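PDB 3IBY: Fe(2+) transporter FeoB from Legionella pneumophila, which probably transports ferrous iron across the inner membrane in a GTP-driven uptake system, the part described here being its cytosolic domain. Local coordinates for residues I7-C12 and L100-Q105; T53-V58 and A76-D81; C94-H99 and T251-K256. All blocks are in the same frame, centred on the assembly; numbering follows the deposited sequence.

Interaction 1: residues I7-C12 and L100-Q105; sequences IGNPNC and LYLTSQ
L102 reaches out from helix 96-106 to the backbone where strand 3-8 gives way to the loop that follows, and this one side chain provides most of the contact. Its CG stands anti to the backbone N (chi1 174°), which carries the branch away from the helix and toward the loop. CB, the first atom out, runs alongside the end of the N9 side chain, the two chains pointing opposite ways. CG then divides the work. CD1 leans toward V58, whereas L102 CD2 settles squarely over the flat face of the G8-N9 peptide, 3.3 Å from G8 C and 3.8 Å from N9 N. The same methyl also meets the branch methyl of I7, with I7 CG2 and L102 CD2 3.9 Å apart and the two side chains crossing at about a right angle. No hydrogen bond joins the segments. I7 keeps its backbone bonds within the sheet, to I88 and V90. Strand 3-8 and the loop after it match the P-loop (Walker A) pattern of GTPases, in which G8 to C12 are predicted to bind GTP, and helix 96-106 lies over the start of that loop.

Interaction 2: residues T53-V58 and A76-D81; sequences TDLPGV and AQSVID
Strand 48-54 ends at D54, and the chain runs on in an extended course through L55 to V58, passing the last turn and a half of helix 70-81; the backbones come nearest at L55 and S78, whose CA atoms are 7.9 Å apart. That gap is bridged by L55. With its CG beside the backbone N (chi1 -62°), the side chain sends both methyls against the helix. L55 CD2 lies 3.9 Å from S78 CB and equally near S78 OG, while L55 CD1 lies 4.1 Å from that same S78 CB, the leucine fork closing on the serine. On the next residue of the helix, V79 CG1 meets L55 CD1 at 4.2 Å. L55 O accepts a hydrogen bond from K14 NZ, and D54 OD1 forms a salt bridge with it. D54 to G57 form the DxxG sequence, predicted to bind GTP. No hydrogen bond crosses the contact, which is apolar apart from the side of the serine hydroxyl. The chemistry is thus van der Waals packing from L55, with S78 OG already hydrogen-bonded to I74 O inside its own helix and the leucine's carbonyl bonded to K14.

Interaction 3: residues C94-H99 and T251-K256; sequences CHLERH and TLVQKK
The start of helix 96-106, within the G domain, meets the carboxyl end of the chain, where helix 234-253 passes into the short strand 254-255, so the G domain is joined to the last helix and strand of the construct. L96 is the residue that points across, with V253 and Q254 facing it, and the backbones are closest between L96 and Q254, whose CA atoms lie 8.5 Å apart. L96 sends its CG trans to the backbone N (chi1 -167°), extends toward the far segment and puts CD2 to use twice. One neighbour is aliphatic: L96 CD2 and V253 CG1 are 4.1 Å apart, and the two side chains cross at about a right angle. The other is the amide of Q254, whose chain is likewise anti at CG (chi1 171°) and extended beyond it, running past the leucine in the opposite direction. Q254 NE2 ends up 3.7 Å from L96 CD2, which sits over one face of the amide, and equally near to L96 CB, which lies more obliquely. The contact at the amide nitrogen is therefore van der Waals in kind, and no hydrogen bond links the segments. H95 occupies the N-cap position, and its carbonyl accepts the amide hydrogen of H99, H99 N to H95 O being 3.0 Å. E97 OE1 is hydrogen-bonded to H247 ND1 of helix 234-253. Around this join, L96 also rests on I91 of strand 86-92, while E97 lies against Y243, I246 and V250 of helix 234-253. Strand 254-255 pairs antiparallel with strand 129-130, and both V253 and Q254 touch I130, so the end of the chain lies between the start of helix 96-106 and strand 129-130.

Interactions 1 and 2 lie 11 Å apart, centre to centre, and touch: strands 3-8 and 48-54 are neighbours in the central sheet, and G8 is probably hydrogen-bonded to V58. Interaction 3 lies 13 Å from interaction 1 and shares helix 96-106 with it, but is 24 Å from interaction 2, on the opposite side of the chain's centre. Along the sequence, both segments of interaction 2 fall between those of interaction 1, whereas interactions 1 and 3 alternate. Helix 96-106 therefore packs against the predicted nucleotide loop with one part and against the C-terminal helix and strand with another, so this helix is in contact with both.

Interaction 1: residues I7-C12 and L100-Q105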
loop_
_atom_site.group_PDB
_atom_site.type_symbol
_atom_site.label_atom_id
_atom_site.label_comp_id
_atom_site.label_asym_id
_atom_site.label_seq_id
_atom_site.Cartn_x
_atom_site.Cartn_y
_atom_site.Cartn_z
ATOM N N ILE A 7 6.488 1.532 -1.967
ATOM C CA ILE A 7 5.347 1.064 -2.758
ATOM C C ILE A 7 4.476 2.202 -3.249
ATOM O O ILE A 7 4.204 3.157 -2.505
ATOM C CB ILE A 7 4.395 0.168 -1.910
ATOM C CG1 ILE A 7 5.203 -0.711 -0.957
ATOM C CG2 ILE A 7 3.498 -0.653 -2.806
ATOM C CD1 ILE A 7 4.462 -1.929 -0.437
ATOM N N GLY A 8 3.984 2.071 -4.476
ATOM C CA GLY A 8 2.942 2.978 -4.985
ATOM C C GLY A 8 2.357 2.542 -6.320
ATOM O O GLY A 8 2.559 1.429 -6.785
ATOM N N ASN A 9 1.573 3.424 -6.908
ATOM C CA ASN A 9 1.152 3.295 -8.271
ATOM C C ASN A 9 2.366 3.612 -9.148
ATOM O O ASN A 9 3.275 4.255 -8.685
ATOM C CB ASN A 9 0.042 4.295 -8.543
ATOM C CG ASN A 9 -1.277 3.850 -8.029
ATOM O OD1 ASN A 9 -1.391 3.355 -6.935
ATOM N ND2 ASN A 9 -2.310 4.041 -8.832
ATOM N N PRO A 10 2.341 3.213 -10.433
ATOM C CA PRO A 10 3.352 3.579 -11.436
ATOM C C PRO A 10 3.480 5.065 -11.591
ATOM O O PRO A 10 2.542 5.779 -11.289
ATOM C CB PRO A 10 2.765 3.033 -12.745
ATOM C CG PRO A 10 1.789 2.021 -12.354
ATOM C CD PRO A 10 1.201 2.531 -11.065
ATOM N N ASN A 11 4.634 5.541 -12.043
ATOM C CA ASN A 11 4.769 6.962 -12.427
ATOM C C ASN A 11 4.316 7.963 -11.329
ATOM O O ASN A 11 3.700 9.005 -11.654
ATOM C CB ASN A 11 4.004 7.262 -13.748
ATOM C CG ASN A 11 4.610 6.543 -14.989
ATOM O OD1 ASN A 11 5.812 6.258 -15.060
ATOM N ND2 ASN A 11 3.768 6.281 -15.981
ATOM N N CYS A 12 4.626 7.667 -10.057
ATOM C CA CYS A 12 4.295 8.620 -8.971
ATOM C C CYS A 12 5.515 9.347 -8.363
ATOM O O CYS A 12 5.399 9.948 -7.273
ATOM C CB CYS A 12 3.447 7.961 -7.864
ATOM S SG CYS A 12 4.304 6.816 -6.790
ATOM N N LEU A 100 -4.962 6.009 -3.460
ATOM C CA LEU A 100 -5.356 5.465 -2.167
ATOM C C LEU A 100 -6.028 4.087 -2.260
ATOM O O LEU A 100 -6.334 3.446 -1.234
ATOM C CB LEU A 100 -6.326 6.420 -1.503
ATOM C CG LEU A 100 -5.679 7.676 -0.966
ATOM C CD1 LEU A 100 -6.763 8.637 -0.509
ATOM C CD2 LEU A 100 -4.747 7.310 0.156
ATOM N N TYR A 101 -6.327 3.619 -3.457
ATOM C CA TYR A 101 -6.877 2.277 -3.531
ATOM C C TYR A 101 -5.814 1.353 -2.981
ATOM O O TYR A 101 -6.084 0.575 -2.075
ATOM C CB TYR A 101 -7.245 1.918 -4.959
ATOM C CG TYR A 101 -8.128 0.714 -5.104
ATOM C CD1 TYR A 101 -9.492 0.843 -5.130
ATOM C CD2 TYR A 101 -7.581 -0.564 -5.244
ATOM C CE1 TYR A 101 -10.316 -0.262 -5.302
ATOM C CE2 TYR A 101 -8.382 -1.667 -5.390
ATOM C CZ TYR A 101 -9.766 -1.505 -5.435
ATOM O OH TYR A 101 -10.585 -2.596 -5.617
ATOM N N LEU A 102 -4.601 1.488 -3.497
ATOM C CA LEU A 102 -3.473 0.680 -3.053
ATOM C C LEU A 102 -3.198 0.813 -1.587
ATOM O O LEU A 102 -2.844 -0.157 -0.913
ATOM C CB LEU A 102 -2.220 1.054 -3.809
ATOM C CG LEU A 102 -0.905 0.417 -3.380
ATOM C CD1 LEU A 102 -1.019 -1.091 -3.503
ATOM C CD2 LEU A 102 0.232 1.014 -4.261
ATOM N N THR A 103 -3.387 2.027 -1.098
ATOM C CA THR A 103 -3.071 2.375 0.276
ATOM C C THR A 103 -3.940 1.614 1.232
ATOM O O THR A 103 -3.464 1.110 2.241
ATOM C CB THR A 103 -3.299 3.873 0.571
ATOM O OG1 THR A 103 -2.479 4.687 -0.276
ATOM C CG2 THR A 103 -2.925 4.154 2.005
ATOM N N SER A 104 -5.224 1.587 0.932
ATOM C CA SER A 104 -6.197 0.929 1.798
ATOM C C SER A 104 -5.905 -0.555 1.848
ATOM O O SER A 104 -6.047 -1.153 2.898
ATOM C CB SER A 104 -7.612 1.164 1.298
ATOM O OG SER A 104 -7.776 0.603 0.007
ATOM N N GLN A 105 -5.513 -1.137 0.713
ATOM C CA GLN A 105 -5.097 -2.547 0.661
ATOM C C GLN A 105 -3.863 -2.811 1.555
ATOM O O GLN A 105 -3.854 -3.782 2.303
ATOM C CB GLN A 105 -4.835 -3.029 -0.782
ATOM C CG GLN A 105 -6.051 -3.056 -1.695
ATOM C CD GLN A 105 -5.716 -3.522 -3.128
ATOM O OE1 GLN A 105 -4.586 -3.388 -3.557
ATOM N NE2 GLN A 105 -6.717 -4.046 -3.871
#

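Interaction 2: residues T53-V58 and A76-D81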
loop_
_atom_site.group_PDB
_atom_site.type_symbol
_atom_site.label_atom_id
_atom_site.label_comp_id
_atom_site.label_asym_id
_atom_site.label_seq_id
_atom_site.Cartn_x
_atom_site.Cartn_y
_atom_site.Cartn_z
ATOM N N THR A 53 13.791 -1.356 -0.171
ATOM C CA THR A 53 13.561 -2.128 -1.333
ATOM C C THR A 53 12.460 -1.472 -2.117
ATOM O O THR A 53 11.338 -1.221 -1.599
ATOM C CB THR A 53 13.215 -3.541 -1.008
ATOM O OG1 THR A 53 14.292 -4.157 -0.271
ATOM C CG2 THR A 53 12.989 -4.285 -2.285
ATOM N N ASP A 54 12.777 -1.167 -3.368
ATOM C CA ASP A 54 11.793 -0.595 -4.239
ATOM C C ASP A 54 10.899 -1.667 -4.832
ATOM O O ASP A 54 11.417 -2.625 -5.412
ATOM C CB ASP A 54 12.451 0.120 -5.404
ATOM C CG ASP A 54 11.492 0.999 -6.132
ATOM O OD1 ASP A 54 10.422 1.396 -5.552
ATOM O OD2 ASP A 54 11.835 1.351 -7.265
ATOM N N LEU A 55 9.572 -1.484 -4.746
ATOM C CA LEU A 55 8.643 -2.396 -5.438
ATOM C C LEU A 55 8.101 -1.753 -6.647
ATOM O O LEU A 55 7.853 -0.587 -6.610
ATOM C CB LEU A 55 7.471 -2.784 -4.579
ATOM C CG LEU A 55 7.849 -3.523 -3.326
ATOM C CD1 LEU A 55 6.597 -4.107 -2.838
ATOM C CD2 LEU A 55 8.994 -4.601 -3.576
ATOM N N PRO A 56 7.882 -2.528 -7.709
ATOM C CA PRO A 56 7.356 -2.009 -8.919
ATOM C C PRO A 56 5.964 -1.583 -8.648
ATOM O O PRO A 56 5.278 -2.257 -7.903
ATOM C CB PRO A 56 7.342 -3.222 -9.849
ATOM C CG PRO A 56 8.271 -4.154 -9.301
ATOM C CD PRO A 56 8.052 -3.977 -7.829
ATOM N N GLY A 57 5.577 -0.451 -9.219
ATOM C CA GLY A 57 4.285 0.126 -9.014
ATOM C C GLY A 57 3.160 -0.730 -9.558
ATOM O O GLY A 57 3.342 -1.448 -10.521
ATOM N N VAL A 58 1.995 -0.611 -8.927
ATOM C CA VAL A 58 0.839 -1.409 -9.168
ATOM C C VAL A 58 -0.290 -0.551 -8.677
ATOM O O VAL A 58 -0.117 0.172 -7.678
ATOM C CB VAL A 58 0.858 -2.658 -8.273
ATOM C CG1 VAL A 58 2.182 -3.407 -8.419
ATOM C CG2 VAL A 58 0.712 -2.283 -6.836
ATOM N N ALA A 76 2.740 -7.747 -5.257
ATOM C CA ALA A 76 1.753 -8.601 -4.647
ATOM C C ALA A 76 2.381 -9.661 -3.746
ATOM O O ALA A 76 1.902 -9.855 -2.629
ATOM C CB ALA A 76 0.928 -9.252 -5.726
ATOM N N GLN A 77 3.446 -10.327 -4.200
ATOM C CA GLN A 77 4.070 -11.335 -3.364
ATOM C C GLN A 77 5.172 -10.855 -2.428
ATOM O O GLN A 77 5.467 -11.547 -1.449
ATOM C CB GLN A 77 4.519 -12.576 -4.156
ATOM C CG GLN A 77 5.626 -12.399 -5.151
ATOM C CD GLN A 77 5.390 -13.255 -6.410
ATOM O OE1 GLN A 77 5.565 -12.780 -7.537
ATOM N NE2 GLN A 77 4.952 -14.504 -6.218
ATOM N N SER A 78 5.762 -9.692 -2.676
ATOM C CA SER A 78 6.850 -9.231 -1.830
ATOM C C SER A 78 6.329 -8.765 -0.472
ATOM O O SER A 78 6.979 -8.988 0.533
ATOM C CB SER A 78 7.644 -8.106 -2.496
ATOM O OG SER A 78 8.162 -8.447 -3.782
ATOM N N VAL A 79 5.159 -8.123 -0.442
ATOM C CA VAL A 79 4.553 -7.678 0.820
ATOM C C VAL A 79 4.111 -8.839 1.688
ATOM O O VAL A 79 3.721 -8.632 2.805
ATOM C CB VAL A 79 3.353 -6.730 0.630
ATOM C CG1 VAL A 79 3.769 -5.422 -0.043
ATOM C CG2 VAL A 79 2.246 -7.402 -0.154
ATOM N N ILE A 80 4.149 -10.065 1.183
ATOM C CA ILE A 80 4.010 -11.204 2.056
ATOM C C ILE A 80 5.367 -11.945 2.201
ATOM O O ILE A 80 5.690 -12.417 3.288
ATOM C CB ILE A 80 2.761 -12.099 1.659
ATOM C CG1 ILE A 80 3.091 -13.163 0.601
ATOM C CG2 ILE A 80 1.580 -11.255 1.174
ATOM C CD1 ILE A 80 3.171 -14.606 1.139
ATOM N N ASP A 81 6.177 -11.986 1.137
ATOM C CA ASP A 81 7.426 -12.822 1.084
ATOM C C ASP A 81 8.574 -12.251 1.884
ATOM O O ASP A 81 9.382 -12.969 2.421
ATOM C CB ASP A 81 7.976 -12.948 -0.358
ATOM C CG ASP A 81 7.231 -13.968 -1.217
ATOM O OD1 ASP A 81 6.326 -14.707 -0.728
ATOM O OD2 ASP A 81 7.555 -13.998 -2.431
#

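Interaction 3: residues C94-H99 and T251-K256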
loop_
_atom_site.group_PDB
_atom_site.type_symbol
_atom_site.label_atom_id
_atom_site.label_comp_id
_atom_site.label_asym_id
_atom_site.label_seq_id
_atom_site.Cartn_x
_atom_site.Cartn_y
_atom_site.Cartn_z
ATOM N N CYS A 94 -1.724 14.499 -7.136
ATOM C CA CYS A 94 -2.593 14.842 -8.218
ATOM C C CYS A 94 -3.583 13.721 -8.549
ATOM O O CYS A 94 -4.446 13.893 -9.404
ATOM C CB CYS A 94 -1.749 15.135 -9.478
ATOM S SG CYS A 94 -0.464 16.418 -9.295
ATOM N N HIS A 95 -3.430 12.543 -7.966
ATOM C CA HIS A 95 -4.329 11.450 -8.324
ATOM C C HIS A 95 -4.575 10.684 -7.085
ATOM O O HIS A 95 -4.372 9.467 -7.066
ATOM C CB HIS A 95 -3.712 10.546 -9.390
ATOM C CG HIS A 95 -3.436 11.255 -10.673
ATOM N ND1 HIS A 95 -2.160 11.547 -11.093
ATOM C CD2 HIS A 95 -4.268 11.793 -11.597
ATOM C CE1 HIS A 95 -2.213 12.176 -12.254
ATOM N NE2 HIS A 95 -3.480 12.340 -12.580
ATOM N N LEU A 96 -4.991 11.419 -6.057
ATOM C CA LEU A 96 -5.180 10.922 -4.716
ATOM C C LEU A 96 -6.163 9.780 -4.700
ATOM O O LEU A 96 -5.858 8.710 -4.212
ATOM C CB LEU A 96 -5.674 12.059 -3.823
ATOM C CG LEU A 96 -5.629 11.805 -2.323
ATOM C CD1 LEU A 96 -4.170 11.553 -1.878
ATOM C CD2 LEU A 96 -6.318 12.955 -1.557
ATOM N N GLU A 97 -7.330 9.975 -5.269
ATOM C CA GLU A 97 -8.360 8.972 -5.158
ATOM C C GLU A 97 -7.945 7.619 -5.744
ATOM O O GLU A 97 -8.240 6.550 -5.140
ATOM C CB GLU A 97 -9.636 9.448 -5.810
ATOM C CG GLU A 97 -10.804 8.558 -5.481
ATOM C CD GLU A 97 -12.140 9.195 -5.821
ATOM O OE1 GLU A 97 -13.176 8.526 -5.629
ATOM O OE2 GLU A 97 -12.147 10.347 -6.287
ATOM N N ARG A 98 -7.265 7.639 -6.895
ATOM C CA ARG A 98 -6.797 6.372 -7.479
ATOM C C ARG A 98 -5.732 5.786 -6.557
ATOM O O ARG A 98 -5.785 4.602 -6.196
ATOM C CB ARG A 98 -6.256 6.535 -8.892
ATOM C CG ARG A 98 -5.522 5.314 -9.411
ATOM C CD ARG A 98 -5.183 5.344 -10.952
ATOM N NE ARG A 98 -3.973 4.530 -11.187
ATOM C CZ ARG A 98 -3.782 3.596 -12.129
ATOM N NH1 ARG A 98 -4.666 3.338 -13.078
ATOM N NH2 ARG A 98 -2.633 2.936 -12.137
ATOM N N HIS A 99 -4.813 6.633 -6.118
ATOM C CA HIS A 99 -3.608 6.157 -5.462
ATOM C C HIS A 99 -3.888 5.569 -4.106
ATOM O O HIS A 99 -3.156 4.703 -3.650
ATOM C CB HIS A 99 -2.564 7.255 -5.377
ATOM C CG HIS A 99 -1.770 7.425 -6.626
ATOM N ND1 HIS A 99 -2.296 7.201 -7.881
ATOM C CD2 HIS A 99 -0.485 7.802 -6.817
ATOM C CE1 HIS A 99 -1.368 7.442 -8.794
ATOM N NE2 HIS A 99 -0.257 7.798 -8.172
ATOM N N THR A 251 -13.281 13.502 -0.913
ATOM C CA THR A 251 -14.243 14.617 -0.789
ATOM C C THR A 251 -14.090 15.462 0.527
ATOM O O THR A 251 -14.416 16.627 0.553
ATOM C CB THR A 251 -15.701 14.088 -0.971
ATOM O OG1 THR A 251 -15.861 12.894 -0.212
ATOM C CG2 THR A 251 -16.004 13.720 -2.428
ATOM N N LEU A 252 -13.572 14.878 1.597
ATOM C CA LEU A 252 -13.270 15.599 2.846
ATOM C C LEU A 252 -11.925 16.361 2.835
ATOM O O LEU A 252 -11.710 17.292 3.606
ATOM C CB LEU A 252 -13.250 14.601 4.016
ATOM C CG LEU A 252 -14.576 13.934 4.402
ATOM C CD1 LEU A 252 -14.363 12.725 5.282
ATOM C CD2 LEU A 252 -15.454 14.941 5.088
ATOM N N VAL A 253 -11.017 15.958 1.966
ATOM C CA VAL A 253 -9.642 16.404 2.068
ATOM C C VAL A 253 -9.199 17.220 0.849
ATOM O O VAL A 253 -8.279 18.038 0.932
ATOM C CB VAL A 253 -8.706 15.177 2.292
ATOM C CG1 VAL A 253 -7.377 15.349 1.546
ATOM C CG2 VAL A 253 -8.495 14.932 3.788
ATOM N N GLN A 254 -9.863 17.029 -0.275
ATOM C CA GLN A 254 -9.378 17.593 -1.509
ATOM C C GLN A 254 -10.441 18.467 -2.116
ATOM O O GLN A 254 -11.568 18.011 -2.291
ATOM C CB GLN A 254 -9.062 16.458 -2.450
ATOM C CG GLN A 254 -8.749 16.841 -3.858
ATOM C CD GLN A 254 -7.929 15.743 -4.506
ATOM O OE1 GLN A 254 -8.426 14.952 -5.296
ATOM N NE2 GLN A 254 -6.676 15.651 -4.110
ATOM N N LYS A 255 -10.094 19.708 -2.443
ATOM C CA LYS A 255 -10.958 20.518 -3.280
ATOM C C LYS A 255 -10.306 20.833 -4.633
ATOM O O LYS A 255 -9.089 21.073 -4.733
ATOM C CB LYS A 255 -11.445 21.793 -2.573
ATOM C CG LYS A 255 -10.669 22.199 -1.325
ATOM C CD LYS A 255 -11.253 23.493 -0.713
ATOM C CE LYS A 255 -10.223 24.608 -0.677
ATOM N NZ LYS A 255 -9.181 24.235 0.288
ATOM N N LYS A 256 -11.169 20.803 -5.658
ATOM C CA LYS A 256 -10.844 21.115 -7.057
ATOM C C LYS A 256 -9.770 20.173 -7.609
ATOM O O LYS A 256 -9.695 19.000 -7.217
ATOM C CB LYS A 256 -10.449 22.588 -7.217
ATOM C CG LYS A 256 -11.454 23.586 -6.597
ATOM C CD LYS A 256 -12.251 24.391 -7.646
ATOM C CE LYS A 256 -13.494 23.647 -8.139
ATOM N NZ LYS A 256 -14.423 24.598 -8.823
ATOM O OXT LYS A 256 -8.973 20.566 -8.465
#